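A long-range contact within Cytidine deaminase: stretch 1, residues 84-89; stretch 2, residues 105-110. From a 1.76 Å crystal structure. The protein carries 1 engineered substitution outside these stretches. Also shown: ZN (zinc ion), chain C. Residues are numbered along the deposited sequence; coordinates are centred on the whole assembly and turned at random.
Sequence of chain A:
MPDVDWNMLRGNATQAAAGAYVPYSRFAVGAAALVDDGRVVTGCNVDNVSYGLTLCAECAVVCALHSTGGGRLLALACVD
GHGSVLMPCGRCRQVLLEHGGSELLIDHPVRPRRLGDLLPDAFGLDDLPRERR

Stretch 1 (84-89) SVLMPC
Stretch 2 105-110: LIDHPV

Two extended segments can pack closely with no backbone hydrogen bond between them, meeting through side chains and a shared water. In cytidine deaminase, residues 84-89 and 105-110 illustrate the principle: they bury 301 Å² between them, yet no direct hydrogen bond crosses. Their touching parts run at 143° to each other, with the CA atoms of Val85 and Pro109 in closest register at 6.0 Å. Stretch 1 is extended throughout, phi/psi running from -73/132 at Val85 through -113/145 at Leu86 to -64/151 at Pro88. Stretch 2 leaves its strand after Ile106 (-116/121), stays extended through Asp107 (-56/150) and His108 (-155/147), and turns at Pro109 (-59/-30).

Val85 contributes the most covered surface. Its CA-to-CB bond points toward stretch 2, and a t rotamer (177°) sets Val85 CG1 3.5 Å from Asp107 O, 3.7 Å from His108 CA and 4.0 Å from Pro109 CD, the last a purely apolar contact.

Met87 comes next. It starts sideways, but chi angles of -72°, -59° and 97° bring its end nearer, so that Met87 CE lies 3.1 Å from Asp107 O and 3.4 Å from His108 ND1. Met87 SD stands 4.8 Å from the centroid of the His108 ring, at its edge, a sulfur-aromatic contact. The packing has a polar cost: His108 ND1 is buried without a partner. His108 itself is t (176°), with chi2 at 100°.

Pro88, with a C-gamma exo ring, makes a second apolar contact, its CD 3.8 Å from CG2 of Ile106 (chi1 -55°, chi2 -61°). Between the backbones, one water lies within hydrogen-bonding distance of two carbonyls, 2.8 Å from Leu86 O and 2.9 Å from Asp107 O. Asp107 (chi1 -150°) also bonds within its own stretch, OD1 accepting a 2.9 Å hydrogen bond from His108 N.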

# COMPACT_ATOMS: atom_id res chain seq x y z
N SER A 84 16.05 -11.40 16.13
CA SER A 84 16.91 -11.71 15.00
C SER A 84 16.83 -10.59 13.95
O SER A 84 15.75 -10.08 13.69
CB SER A 84 16.52 -13.06 14.38
OG SER A 84 16.68 -14.11 15.32
N VAL A 85 17.96 -10.22 13.38
CA VAL A 85 18.03 -9.07 12.48
C VAL A 85 17.36 -9.43 11.15
O VAL A 85 17.61 -10.50 10.59
CB VAL A 85 19.48 -8.57 12.24
CG1 VAL A 85 19.51 -7.41 11.24
CG2 VAL A 85 20.09 -8.12 13.55
N LEU A 86 16.48 -8.54 10.69
CA LEU A 86 15.75 -8.72 9.43
C LEU A 86 16.21 -7.67 8.42
O LEU A 86 16.52 -6.54 8.78
CB LEU A 86 14.26 -8.55 9.65
CG LEU A 86 13.50 -9.54 10.54
CD1 LEU A 86 12.04 -9.12 10.64
CD2 LEU A 86 13.61 -10.96 9.99
N MET A 87 16.25 -8.07 7.15
CA MET A 87 16.44 -7.11 6.07
C MET A 87 15.07 -6.52 5.73
O MET A 87 14.08 -7.27 5.68
CB MET A 87 17.01 -7.78 4.83
CG MET A 87 18.47 -8.22 4.89
SD MET A 87 19.60 -6.86 5.22
CE MET A 87 19.75 -7.10 6.98
N PRO A 88 14.99 -5.20 5.51
CA PRO A 88 13.69 -4.62 5.16
C PRO A 88 13.15 -5.12 3.84
O PRO A 88 13.92 -5.48 2.95
CB PRO A 88 13.98 -3.12 5.06
CG PRO A 88 15.11 -2.91 5.99
CD PRO A 88 15.95 -4.16 5.95
N CYS A 89 11.83 -5.15 3.72
CA CYS A 89 11.20 -5.52 2.46
C CYS A 89 11.44 -4.39 1.48
O CYS A 89 11.83 -3.29 1.87
CB CYS A 89 9.70 -5.78 2.64
SG CYS A 89 8.60 -4.35 2.73
N LEU A 105 22.68 3.42 6.99
CA LEU A 105 23.16 2.09 7.32
C LEU A 105 22.04 1.24 7.90
O LEU A 105 21.26 1.70 8.75
CB LEU A 105 24.33 2.14 8.30
CG LEU A 105 25.60 2.83 7.78
CD1 LEU A 105 26.63 2.95 8.89
CD2 LEU A 105 26.17 2.06 6.60
N ILE A 106 21.97 -0.00 7.41
CA ILE A 106 20.97 -0.97 7.80
C ILE A 106 21.63 -2.14 8.52
O ILE A 106 22.49 -2.81 7.94
CB ILE A 106 20.23 -1.49 6.55
CG1 ILE A 106 19.64 -0.32 5.71
CG2 ILE A 106 19.17 -2.51 6.94
CD1 ILE A 106 18.62 0.52 6.45
N ASP A 107 21.25 -2.40 9.76
CA ASP A 107 21.84 -3.50 10.53
C ASP A 107 21.68 -4.83 9.79
O ASP A 107 20.73 -5.04 9.04
CB ASP A 107 21.16 -3.64 11.91
CG ASP A 107 22.10 -4.19 12.97
OD1 ASP A 107 23.24 -4.58 12.66
OD2 ASP A 107 21.68 -4.22 14.15
N HIS A 108 22.64 -5.72 10.03
CA HIS A 108 22.70 -6.99 9.35
C HIS A 108 23.46 -7.92 10.31
O HIS A 108 24.32 -7.46 11.05
CB HIS A 108 23.41 -6.80 8.01
CG HIS A 108 23.63 -8.06 7.24
ND1 HIS A 108 22.82 -8.45 6.19
CD2 HIS A 108 24.57 -9.02 7.36
CE1 HIS A 108 23.25 -9.60 5.71
NE2 HIS A 108 24.31 -9.97 6.40
N PRO A 109 23.14 -9.23 10.33
CA PRO A 109 23.80 -10.12 11.30
C PRO A 109 25.33 -10.18 11.20
O PRO A 109 26.01 -10.42 12.20
CB PRO A 109 23.21 -11.50 10.99
CG PRO A 109 21.94 -11.24 10.27
CD PRO A 109 22.13 -9.95 9.52
N VAL A 110 25.86 -9.99 9.99
CA VAL A 110 27.30 -10.07 9.72
C VAL A 110 27.94 -8.68 9.78
O VAL A 110 28.84 -8.44 10.57
CB VAL A 110 27.58 -10.71 8.34
CG1 VAL A 110 29.08 -10.77 8.06
CG2 VAL A 110 26.96 -12.11 8.27
ZN ZN C . 8.47 -3.56 4.89
O HOH W 1 18.06 -4.51 9.97
O HOH W 2 9.79 -4.59 5.85